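Local structure of putative sugar kinase PH1459 (3EWM) at residues L10-I15 / K85-V90; V39-S44 / S70-D75; A108-T113 / L135-S140; K150-S155 / L185-K190; V178-I183 / Q202-K207. The protein probably phosphorylates a sugar, perhaps fructose, using ATP as the phosphate donor, as a carbohydrate kinase of the PfkB family with a ribokinase-like fold. All coordinates share one frame; numbering follows the deposited sequence.

Contact 1 (L10-I15 / K85-V90); sequences LLIDLI and KHTGIV
I12 is bonded through both its backbone groups to the neighbouring parallel strand, its N to G88 O and its O to V90 N; strands 11-16 and 88-93 belong to the small four-stranded sheet that accompanies the main sheet in this ribokinase-like fold. The paired part is tight. I12 N reaches G88 O at 2.8 Å, above the plane of that carbonyl. L14 N then closes on V90 O at 2.7 Å, with an N-H...O angle of 175°. On one face of the sheet L11 CD1 meets V90 CG1, though the exact placement of that methyl is doubtful. The other face carries I12 and I89, which meet through I12 CB and I89 CG2 at 3.9 Å. L14 CG stands anti to the carbonyl carbon (chi1 -72°), and L14 CD1 leans across toward I89 CB. This face also serves the dimer: L14 packs on F91, and I89 on I89, of the second subunit. Toward the start of the strands the pairing opens. T87 OG1 turns to D59 and G57 N, while L10 O and G88 N stand 4.3 Å apart. A water spans them, donating to L10 O at 2.7 Å and accepting from G88 N at 2.9 Å.

Contact 2 (V39-S44 / S70-D75); sequences VAVGVS and SKENVD
The carboxylate of E72 has V41 CG1 over one side of its plane, 3.7 Å from CD, while its OE1 is held by salt bridges to R45 and R290. This is where helix 35-45 meets the turn that ends helix 60-71, next to strand 49-57 of the main sheet in the ribokinase-like fold. The turn is a Schellman motif with N73, at positive phi, as its C-prime residue, and N73 N bonds to S70 O. A second flat group, the backbone carbonyl of E72, is approached in its own plane by S44 OG at 2.5 Å, a short hydrogen bond with a C=O...OG angle of 157°. S44 OG stands anti to its backbone N (chi1 -176°), which carries it across to the turn. Further in, the contact is apolar. V74 CG1 touches A40 CB at 4.0 Å, and V74 CG2 rests on the helix backbone, 3.6 Å from A40 O. V41 and V74 cross at about a right angle, V41 CG2 meeting V74 CG2 at 3.9 Å; W286 packs on both V41 and E72. N73, the exposed member, adds a water that accepts from N73 ND2 at 2.8 Å and donates only weakly to S44 OG.

Contact 3 (A108-T113 / L135-S140); sequences AYFNMT and LARNPS
The turn with a cis peptide bond between N138 and P139, which leads into helix 140-151, docks on the 3-10 turn that starts at A108 and on the residues just after it. At its centre S140, the first residue of the helix, is gripped through both backbone and side chain. S140 OG donates to Y109 O at 2.5 Å, tilted 30° from the carbonyl plane, and accepts from M112 N at 3.0 Å. S140 N bonds to F110 O at 3.1 Å from well above the plane of that carbonyl. One hydroxyl thus ties Y109 O of the turn to the N of M112, two residues beyond F110, and CB of the selenomethionine M112 lies 3.3 Å from S140 OG. The P139 ring lies against the same backbone: P139 CD sits 3.2 Å from F110 O, and P139 CG meets N111 OD1; the ND2 of N111 is bonded to D82.

The F110 ring is filled in on both faces. R137 CG stands over its centre, 3.6 Å from the centroid in a CH-pi contact, and Y109 CE1 lies over the opposite face; S140 CB is at the edge. R137 is bent at chi2 (-74°), and its guanidinium plane runs almost parallel to the ring, 4° apart. Any cation-pi attraction is at most weak, since R137 CZ is 5.9 Å from the centroid of the F110 ring. The charged end is instead held by D105, A136 O and L167 O. The contact lies at the connection from strand 127-131 to helix 140-151, the first half of a beta-alpha-beta crossover of the kind that builds ribokinase-like kinases.

Contact 4 (K150-S155 / L185-K190); sequences KIKGSS and LADIVK
K152 stretches from just beyond the end of helix 140-151 to L185 and D187, where helix 172-185 gives way to strand 188-192. Both helices belong to the beta-alpha-beta crossovers of the main sheet in this ribokinase-like fold. From CB, which points toward the other segment, CG leaves anti to the backbone N (chi1 -176°), and the chain then bends at chi2 and chi3. K152 CD lies 3.2 Å from L185 O and 4.1 Å from L185 CD2. CE stays beside the same carbonyl oxygen. At the tip, K152 NZ donates to L185 O at 2.6 Å from above the carbonyl plane. It also meets D187 tip to tip in a salt bridge, K152 NZ to D187 OD2 at 3.3 Å, whose hydrogen bond is weak. The C-terminal carbonyl end of helix 172-185 would probably favour the charge on K152 NZ. A water accepts from K152 NZ and donates to D187 OD1 at 3.0 Å. D187 OD2 is held mainly by I157 N of the intervening strand 156-160. Strand 188-192 leads on to ATP-binding K190, which takes no part here. A second water finishes the join, accepting from G153 N at 2.8 Å and donating to S155 O and D187 OD2.

Contact 5 (V178-I183 / Q202-K207); sequences VLEESI and QGVEVK
G203, at positive phi, is the C-prime residue of the Schellman motif that ends helix 193-200, and from there the chain runs along helix 172-185, meeting E180 and I183. G203 O comes no nearer than 3.9 Å to E180 OE2. V204 follows and makes the main apolar contact. V204 CG1, anti to the backbone N (chi1 178°), fits between the two helix residues, 3.7 Å from I183 CD1 and 3.8 Å from E180 CA. The other methyl, V204 CG2, lies 3.8 Å from E180 CB, beside the E180 chain, which runs out extended beyond CG. E205 brings the backbone into play. A water takes the hydrogen of E205 N and donates to E180 OE2 at 2.6 Å, coupling the loop to the carboxylate without a direct bond. E205 O then faces I183 CG2 at 3.4 Å. V206 adds a looser touch, V206 CG2 to I183 CD1 at 4.2 Å, while its N is held by E200 OE2 of the preceding helix. Last, K207 O approaches I183 CG2 to 3.2 Å; K207 itself turns its NZ to N226 O.

No hydrogen bond joins the two segments directly; I183 carries much of the contact, with CD1 among the valine methyls and CG2 against two carbonyl oxygens. The helix also packs on F159 of strand 156-160, through L179, S182 and I183, and on M145 of helix 140-151. The loop touches strand 188-192 through V206, which meets V189 and A191.

Overall arrangement
Contact 1 belongs to the small four-stranded sheet at the dimer interface; the other four lie around the large nine-stranded sheet. Contact 2 closes within the chain span of contact 1, contact 3 follows, and contacts 4 and 5 interleave. Contacts 1 and 3, centres about 14 Å apart, join through H86 O and A108 N. Contact 3 reaches contact 5 where L135 meets S182. Contacts 4 and 5, centres about 14 Å apart, both use helix 172-185, and V189 of contact 4 packs on I183 and V206 of contact 5. Contacts 2 and 5 have centres about 29 Å apart. Strand 188-192 and V206 probably border the ATP site, while contact 1 serves the subunit interface.

Contact 1 (L10-I15 / K85-V90)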
# COMPACT_ATOMS: atom_id res chain seq x y z
N LEU A 10 -0.17 12.58 4.37
CA LEU A 10 -1.41 12.11 4.96
C LEU A 10 -1.62 10.76 4.35
O LEU A 10 -1.65 10.61 3.11
CB LEU A 10 -2.58 13.06 4.66
CG LEU A 10 -4.01 12.58 4.97
CD1 LEU A 10 -4.21 12.29 6.46
CD2 LEU A 10 -5.07 13.57 4.45
N LEU A 11 -1.71 9.75 5.21
CA LEU A 11 -1.68 8.38 4.73
C LEU A 11 -2.44 7.43 5.62
O LEU A 11 -2.81 7.78 6.74
CB LEU A 11 -0.21 7.90 4.60
CG LEU A 11 0.74 8.15 5.79
CD1 LEU A 11 0.45 7.19 6.92
CD2 LEU A 11 2.20 8.02 5.35
N ILE A 12 -2.66 6.21 5.10
CA ILE A 12 -3.16 5.09 5.89
C ILE A 12 -2.00 4.41 6.61
O ILE A 12 -1.03 3.96 5.99
CB ILE A 12 -3.90 4.02 5.01
CG1 ILE A 12 -5.04 4.65 4.20
CG2 ILE A 12 -4.37 2.85 5.87
CD1 ILE A 12 -6.28 5.02 5.05
N ASP A 13 -2.06 4.35 7.93
CA ASP A 13 -1.17 3.48 8.66
C ASP A 13 -1.86 2.14 8.75
O ASP A 13 -2.97 2.02 9.28
CB ASP A 13 -0.90 3.98 10.08
CG ASP A 13 0.14 5.08 10.14
OD1 ASP A 13 0.94 5.20 9.20
OD2 ASP A 13 0.18 5.79 11.15
N LEU A 14 -1.19 1.12 8.24
CA LEU A 14 -1.67 -0.24 8.44
C LEU A 14 -0.83 -0.82 9.54
O LEU A 14 0.35 -1.12 9.36
CB LEU A 14 -1.60 -1.02 7.14
CG LEU A 14 -2.71 -0.46 6.25
CD1 LEU A 14 -2.22 -0.25 4.82
CD2 LEU A 14 -3.95 -1.31 6.34
N ILE A 15 -1.41 -0.90 10.72
CA ILE A 15 -0.62 -1.18 11.90
C ILE A 15 -0.74 -2.63 12.29
O ILE A 15 -1.83 -3.11 12.61
CB ILE A 15 -1.03 -0.30 13.08
CG1 ILE A 15 -0.96 1.17 12.62
CG2 ILE A 15 -0.11 -0.54 14.28
CD1 ILE A 15 -1.00 2.14 13.70
N LYS A 85 -2.72 8.96 -8.54
CA LYS A 85 -1.94 8.25 -7.54
C LYS A 85 -2.90 7.82 -6.45
O LYS A 85 -3.90 8.48 -6.22
CB LYS A 85 -0.80 9.09 -6.96
CG LYS A 85 0.21 9.69 -7.97
CD LYS A 85 1.03 8.66 -8.69
CE LYS A 85 2.03 9.33 -9.65
NZ LYS A 85 2.94 8.30 -10.23
N HIS A 86 -2.60 6.70 -5.82
CA HIS A 86 -3.43 6.20 -4.74
C HIS A 86 -3.01 6.84 -3.44
O HIS A 86 -1.91 7.38 -3.32
CB HIS A 86 -3.36 4.68 -4.68
CG HIS A 86 -3.86 4.05 -5.93
ND1 HIS A 86 -3.03 3.48 -6.87
CD2 HIS A 86 -5.11 4.00 -6.46
CE1 HIS A 86 -3.75 3.06 -7.90
NE2 HIS A 86 -5.01 3.37 -7.67
N THR A 87 -3.93 6.79 -2.48
CA THR A 87 -3.70 7.32 -1.16
C THR A 87 -2.46 6.67 -0.55
O THR A 87 -2.25 5.46 -0.67
CB THR A 87 -4.94 7.05 -0.31
OG1 THR A 87 -6.05 7.79 -0.85
CG2 THR A 87 -4.71 7.47 1.12
N GLY A 88 -1.65 7.49 0.10
CA GLY A 88 -0.53 6.98 0.87
C GLY A 88 -0.90 5.84 1.78
O GLY A 88 -1.96 5.85 2.44
N ILE A 89 -0.01 4.87 1.83
CA ILE A 89 -0.13 3.77 2.75
C ILE A 89 1.24 3.46 3.32
O ILE A 89 2.29 3.62 2.67
CB ILE A 89 -0.73 2.48 2.09
CG1 ILE A 89 0.14 2.05 0.91
CG2 ILE A 89 -2.25 2.63 1.73
CD1 ILE A 89 -0.07 0.62 0.55
N VAL A 90 1.24 3.08 4.58
CA VAL A 90 2.42 2.55 5.19
C VAL A 90 2.02 1.38 6.07
O VAL A 90 1.02 1.44 6.77
CB VAL A 90 3.24 3.64 5.97
CG1 VAL A 90 2.40 4.32 7.00
CG2 VAL A 90 4.52 3.03 6.62
O HOH W 1 -2.07 10.28 0.51

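Contact 2 (V39-S44 / S70-D75)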
# COMPACT_ATOMS: atom_id res chain seq x y z
N VAL A 39 -0.30 15.91 13.94
CA VAL A 39 -0.11 17.19 14.60
C VAL A 39 -1.36 18.07 14.38
O VAL A 39 -1.84 18.73 15.30
CB VAL A 39 1.13 17.93 14.08
CG1 VAL A 39 1.21 19.35 14.70
CG2 VAL A 39 2.40 17.16 14.42
N ALA A 40 -1.88 18.04 13.16
CA ALA A 40 -3.07 18.83 12.83
C ALA A 40 -4.24 18.44 13.72
O ALA A 40 -4.96 19.30 14.21
CB ALA A 40 -3.45 18.66 11.36
N VAL A 41 -4.42 17.13 13.92
CA VAL A 41 -5.47 16.65 14.83
C VAL A 41 -5.19 17.10 16.28
O VAL A 41 -6.09 17.58 16.97
CB VAL A 41 -5.63 15.11 14.71
CG1 VAL A 41 -6.48 14.52 15.87
CG2 VAL A 41 -6.23 14.76 13.36
N GLY A 42 -3.94 16.98 16.71
CA GLY A 42 -3.54 17.46 18.04
C GLY A 42 -3.87 18.92 18.26
O GLY A 42 -4.47 19.28 19.27
N VAL A 43 -3.50 19.76 17.30
CA VAL A 43 -3.80 21.20 17.32
C VAL A 43 -5.30 21.45 17.49
O VAL A 43 -5.71 22.21 18.38
CB VAL A 43 -3.28 21.91 16.07
CG1 VAL A 43 -3.81 23.34 15.96
CG2 VAL A 43 -1.74 21.89 16.09
N SER A 44 -6.10 20.79 16.66
CA SER A 44 -7.54 20.86 16.77
C SER A 44 -8.03 20.40 18.14
O SER A 44 -8.88 21.05 18.72
CB SER A 44 -8.21 20.04 15.68
OG SER A 44 -9.62 20.19 15.76
N SER A 70 -12.01 15.41 9.34
CA SER A 70 -13.25 16.15 9.58
C SER A 70 -13.85 15.84 10.96
O SER A 70 -14.26 16.75 11.66
CB SER A 70 -14.28 15.85 8.50
OG SER A 70 -15.36 16.77 8.59
N LYS A 71 -13.87 14.57 11.36
CA LYS A 71 -14.42 14.22 12.69
C LYS A 71 -13.64 14.89 13.81
O LYS A 71 -14.16 15.13 14.90
CB LYS A 71 -14.43 12.72 12.91
CG LYS A 71 -15.45 11.96 12.07
CD LYS A 71 -15.24 10.47 12.34
CE LYS A 71 -15.94 9.62 11.31
NZ LYS A 71 -15.58 8.18 11.57
N GLU A 72 -12.37 15.20 13.53
CA GLU A 72 -11.50 15.88 14.49
C GLU A 72 -11.49 17.39 14.30
O GLU A 72 -10.71 18.08 14.96
CB GLU A 72 -10.08 15.32 14.39
CG GLU A 72 -9.93 13.89 14.91
CD GLU A 72 -10.08 13.76 16.42
OE1 GLU A 72 -9.96 14.75 17.18
OE2 GLU A 72 -10.31 12.62 16.86
N ASN A 73 -12.34 17.89 13.40
CA ASN A 73 -12.49 19.33 13.13
C ASN A 73 -11.28 19.95 12.49
O ASN A 73 -11.05 21.16 12.57
CB ASN A 73 -12.92 20.11 14.38
CG ASN A 73 -14.23 19.62 14.92
OD1 ASN A 73 -15.15 19.34 14.15
ND2 ASN A 73 -14.31 19.45 16.24
N VAL A 74 -10.52 19.12 11.80
CA VAL A 74 -9.39 19.59 11.04
C VAL A 74 -9.94 19.98 9.68
O VAL A 74 -10.63 19.18 9.04
CB VAL A 74 -8.32 18.52 10.90
CG1 VAL A 74 -7.17 19.01 9.94
CG2 VAL A 74 -7.79 18.18 12.29
N ASP A 75 -9.66 21.21 9.29
CA ASP A 75 -10.04 21.73 7.99
C ASP A 75 -9.39 20.85 6.93
O ASP A 75 -8.17 20.66 6.93
CB ASP A 75 -9.58 23.18 7.88
CG ASP A 75 -9.75 23.76 6.48
OD1 ASP A 75 -10.67 23.34 5.73
OD2 ASP A 75 -8.96 24.67 6.16
O HOH W 2 -12.03 19.36 17.90

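Contact 3 (A108-T113 / L135-S140)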
# COMPACT_ATOMS: atom_id res chain seq x y z
N ALA A 108 -0.11 9.51 -3.45
CA ALA A 108 -0.66 10.81 -3.76
C ALA A 108 0.03 11.95 -3.01
O ALA A 108 0.25 13.02 -3.60
CB ALA A 108 -2.14 10.82 -3.49
N TYR A 109 0.39 11.73 -1.74
CA TYR A 109 0.92 12.85 -0.94
C TYR A 109 2.31 13.29 -1.40
O TYR A 109 2.74 14.41 -1.09
CB TYR A 109 0.88 12.57 0.58
CG TYR A 109 1.81 11.49 1.04
CD1 TYR A 109 3.18 11.71 1.15
CD2 TYR A 109 1.30 10.24 1.41
CE1 TYR A 109 4.04 10.72 1.60
CE2 TYR A 109 2.14 9.24 1.84
CZ TYR A 109 3.51 9.48 1.93
OH TYR A 109 4.34 8.47 2.33
N PHE A 110 2.98 12.42 -2.15
CA PHE A 110 4.28 12.71 -2.75
C PHE A 110 4.15 13.37 -4.13
O PHE A 110 5.15 13.78 -4.72
CB PHE A 110 5.12 11.44 -2.88
CG PHE A 110 5.87 11.06 -1.63
CD1 PHE A 110 6.60 12.00 -0.91
CD2 PHE A 110 5.89 9.73 -1.20
CE1 PHE A 110 7.32 11.65 0.22
CE2 PHE A 110 6.64 9.35 -0.07
CZ PHE A 110 7.35 10.31 0.64
N ASN A 111 2.91 13.53 -4.59
CA ASN A 111 2.61 14.09 -5.91
C ASN A 111 1.99 15.51 -5.88
O ASN A 111 1.22 15.87 -6.77
CB ASN A 111 1.65 13.13 -6.64
CG ASN A 111 1.71 13.26 -8.14
OD1 ASN A 111 2.76 13.57 -8.72
ND2 ASN A 111 0.59 12.99 -8.80
N MSE A 112 2.33 16.31 -4.87
CA MSE A 112 1.79 17.67 -4.78
C MSE A 112 2.52 18.62 -5.70
O MSE A 112 3.74 18.63 -5.76
CB MSE A 112 1.86 18.19 -3.35
CG MSE A 112 0.77 17.60 -2.48
SE MSE A 112 0.71 18.46 -0.74
CE MSE A 112 1.99 17.31 0.03
N THR A 113 1.76 19.41 -6.44
CA THR A 113 2.35 20.46 -7.25
C THR A 113 1.83 21.77 -6.70
O THR A 113 0.93 21.80 -5.84
CB THR A 113 1.98 20.31 -8.75
OG1 THR A 113 0.56 20.31 -8.87
CG2 THR A 113 2.52 18.99 -9.32
N LEU A 135 9.38 15.46 2.13
CA LEU A 135 10.47 15.94 1.30
C LEU A 135 11.20 14.80 0.59
O LEU A 135 12.08 15.06 -0.23
CB LEU A 135 11.46 16.77 2.14
CG LEU A 135 10.87 17.92 2.96
CD1 LEU A 135 11.92 18.56 3.83
CD2 LEU A 135 10.14 18.96 2.05
N ALA A 136 10.82 13.56 0.90
CA ALA A 136 11.56 12.41 0.41
C ALA A 136 11.42 12.22 -1.09
O ALA A 136 12.30 11.63 -1.71
CB ALA A 136 11.17 11.13 1.18
N ARG A 137 10.34 12.76 -1.68
CA ARG A 137 10.09 12.57 -3.09
C ARG A 137 9.58 13.85 -3.73
O ARG A 137 8.87 14.62 -3.11
CB ARG A 137 9.04 11.49 -3.33
CG ARG A 137 9.38 10.12 -2.78
CD ARG A 137 10.46 9.43 -3.63
NE ARG A 137 10.73 8.10 -3.09
CZ ARG A 137 11.53 7.85 -2.06
NH1 ARG A 137 12.18 8.83 -1.44
NH2 ARG A 137 11.68 6.60 -1.64
N ASN A 138 9.94 14.02 -4.99
CA ASN A 138 9.33 15.03 -5.82
C ASN A 138 8.07 14.45 -6.44
O ASN A 138 7.92 13.24 -6.48
CB ASN A 138 10.32 15.49 -6.89
CG ASN A 138 11.25 16.58 -6.40
OD1 ASN A 138 12.42 16.61 -6.78
ND2 ASN A 138 10.73 17.50 -5.60
N PRO A 139 7.14 15.31 -6.92
CA PRO A 139 7.16 16.78 -6.88
C PRO A 139 6.91 17.39 -5.51
O PRO A 139 7.10 18.59 -5.35
CB PRO A 139 6.01 17.17 -7.82
CG PRO A 139 5.07 16.02 -7.71
CD PRO A 139 5.95 14.81 -7.63
N SER A 140 6.48 16.60 -4.52
CA SER A 140 6.06 17.16 -3.24
C SER A 140 7.19 17.92 -2.54
O SER A 140 6.96 19.01 -2.00
CB SER A 140 5.50 16.09 -2.32
OG SER A 140 4.11 15.97 -2.54

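Contact 4 (K150-S155 / L185-K190)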
# COMPACT_ATOMS: atom_id res chain seq x y z
N LYS A 150 7.77 30.70 0.37
CA LYS A 150 6.77 31.74 0.10
C LYS A 150 6.28 32.41 1.39
O LYS A 150 6.11 33.64 1.43
CB LYS A 150 5.56 31.16 -0.64
CG LYS A 150 4.62 32.21 -1.17
CD LYS A 150 3.18 31.84 -0.91
CE LYS A 150 2.60 32.52 0.30
NZ LYS A 150 2.18 33.92 -0.03
N ILE A 151 6.03 31.60 2.42
CA ILE A 151 5.48 32.12 3.68
C ILE A 151 6.50 32.55 4.73
O ILE A 151 6.12 33.15 5.73
CB ILE A 151 4.55 31.12 4.39
CG1 ILE A 151 5.31 29.84 4.73
CG2 ILE A 151 3.29 30.86 3.59
CD1 ILE A 151 4.81 29.19 5.98
N LYS A 152 7.77 32.22 4.52
CA LYS A 152 8.84 32.69 5.38
C LYS A 152 8.69 34.20 5.58
O LYS A 152 8.56 34.94 4.61
CB LYS A 152 10.21 32.36 4.76
CG LYS A 152 11.40 32.73 5.64
CD LYS A 152 11.59 31.70 6.74
CE LYS A 152 11.78 32.34 8.09
NZ LYS A 152 11.64 31.34 9.19
N GLY A 153 8.67 34.63 6.84
CA GLY A 153 8.44 36.04 7.18
C GLY A 153 7.01 36.41 7.53
O GLY A 153 6.79 37.35 8.30
N SER A 154 6.04 35.68 6.96
CA SER A 154 4.59 35.95 7.17
C SER A 154 3.90 35.05 8.19
O SER A 154 2.90 35.46 8.79
CB SER A 154 3.84 35.84 5.85
OG SER A 154 4.35 36.78 4.92
N SER A 155 4.38 33.81 8.32
CA SER A 155 3.90 32.86 9.32
C SER A 155 5.14 32.24 9.93
O SER A 155 6.15 32.11 9.25
CB SER A 155 3.11 31.71 8.69
OG SER A 155 2.15 32.15 7.75
N LEU A 185 15.00 27.41 7.22
CA LEU A 185 13.74 28.12 7.00
C LEU A 185 12.86 28.10 8.23
O LEU A 185 11.95 28.92 8.36
CB LEU A 185 12.98 27.52 5.82
CG LEU A 185 13.53 27.77 4.41
CD1 LEU A 185 13.05 26.68 3.50
CD2 LEU A 185 13.12 29.15 3.88
N ALA A 186 13.12 27.18 9.16
CA ALA A 186 12.23 26.99 10.29
C ALA A 186 12.53 27.92 11.46
O ALA A 186 13.69 28.11 11.84
CB ALA A 186 12.22 25.53 10.74
N ASP A 187 11.47 28.49 12.01
CA ASP A 187 11.53 29.20 13.28
C ASP A 187 11.63 28.21 14.43
O ASP A 187 12.34 28.44 15.40
CB ASP A 187 10.26 30.01 13.46
CG ASP A 187 10.12 31.08 12.41
OD1 ASP A 187 10.80 32.12 12.55
OD2 ASP A 187 9.34 30.87 11.46
N ILE A 188 10.90 27.10 14.29
CA ILE A 188 10.75 26.12 15.34
C ILE A 188 11.20 24.82 14.75
O ILE A 188 10.72 24.39 13.70
CB ILE A 188 9.27 26.00 15.78
CG1 ILE A 188 8.77 27.34 16.34
CG2 ILE A 188 9.08 24.87 16.79
CD1 ILE A 188 7.36 27.68 15.88
N VAL A 189 12.16 24.18 15.41
CA VAL A 189 12.64 22.89 14.95
C VAL A 189 12.49 21.90 16.09
O VAL A 189 12.85 22.19 17.25
CB VAL A 189 14.12 22.97 14.45
CG1 VAL A 189 14.71 21.56 14.22
CG2 VAL A 189 14.20 23.79 13.18
N LYS A 190 11.92 20.75 15.75
CA LYS A 190 11.83 19.62 16.64
C LYS A 190 12.70 18.49 16.09
O LYS A 190 12.59 18.11 14.92
CB LYS A 190 10.37 19.17 16.77
CG LYS A 190 10.20 17.91 17.58
CD LYS A 190 8.73 17.48 17.61
CE LYS A 190 8.58 16.09 18.16
NZ LYS A 190 8.97 15.04 17.20
O HOH W 3 13.25 32.42 10.85
O HOH W 4 8.70 32.95 9.07

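Contact 5 (V178-I183 / Q202-K207)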
# COMPACT_ATOMS: atom_id res chain seq x y z
N VAL A 178 18.32 19.19 1.66
CA VAL A 178 16.93 19.62 1.88
C VAL A 178 16.62 19.76 3.37
O VAL A 178 15.89 20.66 3.75
CB VAL A 178 15.88 18.69 1.21
CG1 VAL A 178 16.16 18.55 -0.29
CG2 VAL A 178 15.86 17.36 1.86
N LEU A 179 17.19 18.89 4.20
CA LEU A 179 17.02 19.00 5.65
C LEU A 179 17.64 20.28 6.15
O LEU A 179 17.02 20.99 6.93
CB LEU A 179 17.59 17.81 6.41
CG LEU A 179 16.89 16.45 6.23
CD1 LEU A 179 17.61 15.40 7.06
CD2 LEU A 179 15.43 16.48 6.59
N GLU A 180 18.85 20.59 5.69
CA GLU A 180 19.48 21.83 6.10
C GLU A 180 18.67 23.03 5.63
O GLU A 180 18.47 23.96 6.38
CB GLU A 180 20.92 21.94 5.61
CG GLU A 180 21.63 23.12 6.22
CD GLU A 180 23.07 23.19 5.84
OE1 GLU A 180 23.46 22.54 4.85
OE2 GLU A 180 23.80 23.90 6.53
N GLU A 181 18.19 23.01 4.39
CA GLU A 181 17.43 24.15 3.89
C GLU A 181 16.14 24.35 4.69
O GLU A 181 15.79 25.47 5.00
CB GLU A 181 17.14 24.04 2.39
CG GLU A 181 18.39 24.19 1.53
CD GLU A 181 18.18 23.78 0.09
OE1 GLU A 181 19.12 23.97 -0.72
OE2 GLU A 181 17.08 23.27 -0.23
N SER A 182 15.49 23.24 5.03
CA SER A 182 14.26 23.24 5.82
C SER A 182 14.51 23.77 7.22
O SER A 182 13.74 24.56 7.73
CB SER A 182 13.68 21.82 5.92
OG SER A 182 13.35 21.31 4.65
N ILE A 183 15.58 23.30 7.85
CA ILE A 183 15.91 23.72 9.20
C ILE A 183 16.18 25.23 9.19
O ILE A 183 15.68 25.96 10.04
CB ILE A 183 17.11 22.95 9.76
CG1 ILE A 183 16.72 21.48 10.04
CG2 ILE A 183 17.59 23.62 11.03
CD1 ILE A 183 17.90 20.52 10.28
N GLN A 202 27.17 16.16 10.26
CA GLN A 202 27.34 16.39 8.83
C GLN A 202 27.24 17.87 8.51
O GLN A 202 26.97 18.26 7.37
CB GLN A 202 26.32 15.57 8.05
CG GLN A 202 26.45 14.11 8.34
CD GLN A 202 25.40 13.31 7.67
OE1 GLN A 202 25.52 12.98 6.49
NE2 GLN A 202 24.36 12.97 8.41
N GLY A 203 27.50 18.69 9.54
CA GLY A 203 27.61 20.13 9.40
C GLY A 203 26.27 20.83 9.25
O GLY A 203 26.23 21.98 8.85
N VAL A 204 25.18 20.12 9.56
CA VAL A 204 23.85 20.71 9.57
C VAL A 204 23.48 21.03 11.01
O VAL A 204 23.18 20.13 11.78
CB VAL A 204 22.77 19.78 8.95
CG1 VAL A 204 21.37 20.43 9.03
CG2 VAL A 204 23.12 19.42 7.51
N GLU A 205 23.51 22.31 11.35
CA GLU A 205 23.03 22.77 12.64
C GLU A 205 21.53 22.46 12.80
O GLU A 205 20.72 22.76 11.93
CB GLU A 205 23.33 24.27 12.81
CG GLU A 205 22.70 24.92 14.04
CD GLU A 205 23.50 26.10 14.62
OE1 GLU A 205 23.71 26.12 15.85
OE2 GLU A 205 23.91 26.99 13.86
N VAL A 206 21.17 21.82 13.91
CA VAL A 206 19.78 21.48 14.14
C VAL A 206 19.23 22.44 15.19
O VAL A 206 19.19 22.17 16.39
CB VAL A 206 19.58 20.01 14.54
CG1 VAL A 206 18.09 19.70 14.75
CG2 VAL A 206 20.19 19.08 13.49
N LYS A 207 18.81 23.59 14.68
CA LYS A 207 18.38 24.69 15.50
C LYS A 207 17.36 25.44 14.69
O LYS A 207 17.59 25.71 13.50
CB LYS A 207 19.60 25.60 15.77
CG LYS A 207 19.31 26.89 16.53
CD LYS A 207 20.61 27.66 16.85
CE LYS A 207 20.40 28.63 18.03
NZ LYS A 207 19.87 27.95 19.26
O HOH W 5 23.32 24.32 9.06
O HOH W 6 17.14 27.69 11.82